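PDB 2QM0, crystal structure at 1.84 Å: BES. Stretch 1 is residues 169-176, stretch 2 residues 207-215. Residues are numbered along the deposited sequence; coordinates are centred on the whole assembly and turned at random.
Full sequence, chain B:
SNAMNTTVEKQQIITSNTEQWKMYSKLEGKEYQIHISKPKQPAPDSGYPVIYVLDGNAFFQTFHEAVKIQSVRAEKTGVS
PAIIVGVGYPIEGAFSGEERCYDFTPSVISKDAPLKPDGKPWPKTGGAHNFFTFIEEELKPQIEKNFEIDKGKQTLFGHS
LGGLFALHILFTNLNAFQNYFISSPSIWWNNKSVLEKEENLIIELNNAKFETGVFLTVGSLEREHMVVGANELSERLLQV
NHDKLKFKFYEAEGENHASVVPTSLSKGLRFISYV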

# COMPACT_ATOMS: atom_id res chain seq x y z
N ILE B 169 20.07 -12.35 -6.78
CA ILE B 169 19.46 -13.60 -7.23
C ILE B 169 19.24 -13.57 -8.74
O ILE B 169 19.48 -14.58 -9.44
CB ILE B 169 18.10 -13.91 -6.53
CG1 ILE B 169 18.25 -14.00 -5.00
CG2 ILE B 169 17.43 -15.19 -7.11
CD1 ILE B 169 19.38 -14.85 -4.51
N LEU B 170 18.80 -12.44 -9.24
CA LEU B 170 18.67 -12.26 -10.66
C LEU B 170 20.02 -12.61 -11.32
O LEU B 170 20.05 -13.28 -12.35
CB LEU B 170 18.28 -10.80 -11.01
CG LEU B 170 18.30 -10.45 -12.50
CD1 LEU B 170 17.22 -11.31 -13.21
CD2 LEU B 170 18.09 -8.96 -12.78
N PHE B 171 21.11 -12.13 -10.73
CA PHE B 171 22.45 -12.23 -11.35
C PHE B 171 23.08 -13.63 -11.25
O PHE B 171 23.94 -13.99 -12.07
CB PHE B 171 23.41 -11.17 -10.76
CG PHE B 171 23.13 -9.73 -11.22
CD1 PHE B 171 22.31 -9.45 -12.32
CD2 PHE B 171 23.75 -8.65 -10.57
CE1 PHE B 171 22.09 -8.13 -12.75
CE2 PHE B 171 23.55 -7.32 -11.00
CZ PHE B 171 22.70 -7.07 -12.09
N THR B 172 22.66 -14.40 -10.24
CA THR B 172 23.33 -15.63 -9.84
C THR B 172 22.44 -16.86 -9.76
O THR B 172 22.96 -17.99 -9.75
CB THR B 172 24.05 -15.49 -8.47
OG1 THR B 172 23.08 -15.20 -7.46
CG2 THR B 172 25.11 -14.39 -8.50
N ASN B 173 21.12 -16.67 -9.73
CA ASN B 173 20.16 -17.76 -9.56
C ASN B 173 18.86 -17.45 -10.28
O ASN B 173 17.77 -17.64 -9.74
CB ASN B 173 19.84 -18.03 -8.07
CG ASN B 173 20.94 -18.80 -7.34
OD1 ASN B 173 21.69 -18.22 -6.55
ND2 ASN B 173 21.03 -20.09 -7.60
N LEU B 174 19.00 -16.98 -11.52
CA LEU B 174 17.89 -16.44 -12.28
C LEU B 174 16.66 -17.35 -12.31
O LEU B 174 15.53 -16.86 -12.13
CB LEU B 174 18.35 -16.07 -13.69
CG LEU B 174 17.35 -15.49 -14.70
CD1 LEU B 174 18.01 -14.45 -15.62
CD2 LEU B 174 16.68 -16.64 -15.48
N ASN B 175 16.86 -18.67 -12.46
CA ASN B 175 15.72 -19.56 -12.65
C ASN B 175 14.83 -19.71 -11.42
O ASN B 175 13.73 -20.23 -11.52
CB ASN B 175 16.16 -20.94 -13.17
CG ASN B 175 16.57 -20.91 -14.63
OD1 ASN B 175 15.93 -20.28 -15.48
ND2 ASN B 175 17.64 -21.63 -14.94
N ALA B 176 15.28 -19.24 -10.26
CA ALA B 176 14.50 -19.37 -9.06
C ALA B 176 13.14 -18.60 -9.11
O ALA B 176 12.17 -19.00 -8.45
CB ALA B 176 15.34 -18.95 -7.86
N ASN B 207 20.67 -19.86 -20.37
CA ASN B 207 20.16 -21.10 -19.74
C ASN B 207 18.65 -21.05 -19.34
O ASN B 207 18.07 -22.06 -18.94
CB ASN B 207 21.00 -21.47 -18.50
CG ASN B 207 22.20 -22.36 -18.82
OD1 ASN B 207 23.34 -21.89 -18.84
ND2 ASN B 207 21.96 -23.65 -19.08
N ALA B 208 18.03 -19.88 -19.45
CA ALA B 208 16.69 -19.64 -18.89
C ALA B 208 15.59 -20.47 -19.54
O ALA B 208 15.50 -20.55 -20.78
CB ALA B 208 16.36 -18.17 -18.96
N LYS B 209 14.73 -21.06 -18.71
CA LYS B 209 13.57 -21.82 -19.20
C LYS B 209 12.50 -20.84 -19.68
O LYS B 209 11.99 -20.96 -20.81
CB LYS B 209 12.95 -22.71 -18.11
CG LYS B 209 13.78 -22.94 -16.87
CD LYS B 209 14.65 -24.15 -16.99
CE LYS B 209 15.57 -24.29 -15.78
NZ LYS B 209 16.11 -25.69 -15.69
N PHE B 210 12.14 -19.89 -18.81
CA PHE B 210 11.03 -18.98 -19.08
C PHE B 210 11.56 -17.58 -19.37
O PHE B 210 12.60 -17.20 -18.85
CB PHE B 210 10.09 -18.91 -17.86
CG PHE B 210 9.61 -20.26 -17.35
CD1 PHE B 210 8.47 -20.86 -17.91
CD2 PHE B 210 10.27 -20.90 -16.31
CE1 PHE B 210 8.02 -22.11 -17.45
CE2 PHE B 210 9.83 -22.14 -15.84
CZ PHE B 210 8.70 -22.75 -16.41
N GLU B 211 10.83 -16.81 -20.17
CA GLU B 211 11.10 -15.38 -20.28
C GLU B 211 10.97 -14.78 -18.88
O GLU B 211 10.07 -15.13 -18.12
CB GLU B 211 10.14 -14.68 -21.24
CG GLU B 211 10.53 -13.24 -21.55
CD GLU B 211 9.51 -12.50 -22.41
OE1 GLU B 211 8.30 -12.85 -22.38
OE2 GLU B 211 9.92 -11.54 -23.12
N THR B 212 11.93 -13.93 -18.54
CA THR B 212 12.08 -13.38 -17.20
C THR B 212 11.75 -11.89 -17.19
O THR B 212 12.31 -11.10 -17.96
CB THR B 212 13.52 -13.68 -16.69
OG1 THR B 212 13.65 -15.10 -16.49
CG2 THR B 212 13.83 -12.94 -15.39
N GLY B 213 10.84 -11.50 -16.30
CA GLY B 213 10.43 -10.10 -16.17
C GLY B 213 11.23 -9.42 -15.06
O GLY B 213 11.38 -9.99 -14.00
N VAL B 214 11.74 -8.23 -15.31
CA VAL B 214 12.48 -7.43 -14.30
C VAL B 214 11.91 -5.98 -14.31
O VAL B 214 11.98 -5.27 -15.33
CB VAL B 214 14.00 -7.38 -14.54
CG1 VAL B 214 14.70 -6.52 -13.45
CG2 VAL B 214 14.62 -8.81 -14.55
N PHE B 215 11.31 -5.60 -13.17
CA PHE B 215 10.81 -4.25 -12.96
C PHE B 215 11.70 -3.60 -11.89
O PHE B 215 11.82 -4.13 -10.77
CB PHE B 215 9.34 -4.31 -12.51
CG PHE B 215 8.71 -2.99 -12.28
CD1 PHE B 215 8.56 -2.08 -13.32
CD2 PHE B 215 8.24 -2.65 -11.03
CE1 PHE B 215 7.95 -0.81 -13.09
CE2 PHE B 215 7.62 -1.42 -10.79
CZ PHE B 215 7.50 -0.48 -11.82
O HOH W 1 13.26 -16.98 -14.71
O HOH W 2 13.59 -19.35 -15.78

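The two stretches meet through side-chain packing and two bridging waters. No direct hydrogen bond joins them. The contact is modest, with 308 Å² buried over both sides.

The apolar contacts come from two leucines, one in the helix and one in the 3-10 segment that follows it. Leu 170 and Leu 174 both point their CA-to-CB bonds toward stretch 2, and both have chi1 in the t well. Leu 170 packs against the strand: its CD1 lies 3.8 Å from CG2 of Val 214. The same CD1 of Leu 170 is 4.3 Å from CG2 of Thr 212, so one methyl reaches two strand residues. Thr 212 and Val 214 can both face the leucine because alternate residues of a strand turn to the same side. Gly 213, between them, has no side chain and makes no contact here. Leu 174 continues the apolar layer. CD2 of Leu 174 is 3.8 Å from CB of Ala 208 and packs 3.5 Å from the hydroxyl oxygen OG1 of Thr 212. The alanine methyl is small, and the backbones come close nearby, with the CA atoms of Asn 175 and Ala 208 6.3 Å apart. Leu 170, Leu 174, Thr 212 and Val 214 are all buried, which suits their methyl groups.

Thr 212 serves two kinds of contact. Its CG2 faces the leucine methyl of Leu 170, while OG1 of Thr 212 binds water 1 at 2.6 Å. Water 1 also donates a weak hydrogen bond to the backbone O of Leu 174, at 3.4 Å. The water thus links the threonine hydroxyl to a carbonyl of stretch 1.

Water 2 forms the second bridge. Water 2 donates to OD1 of Asn 175 at 2.5 Å and accepts a weak hydrogen bond from N of Phe 210 at 3.4 Å. The amide oxygen of the asparagine suits this place, since it can accept from the water.

Asn 175 also makes van der Waals contacts and loses 70 Å² to the other stretch, the largest share of any residue. Its CA-to-CB bond points toward stretch 2, with chi1 in the m well. OD1 of Asn 175 lies 3.6 Å from CA of Ala 208, and ND2 of Asn 175 lies 3.5 Å from CE of Lys 209. The lysine contact is made by the aliphatic part of the chain. Asn 175 is partly exposed and Lys 209 exposed, as polar side chains at the outside of a contact often are.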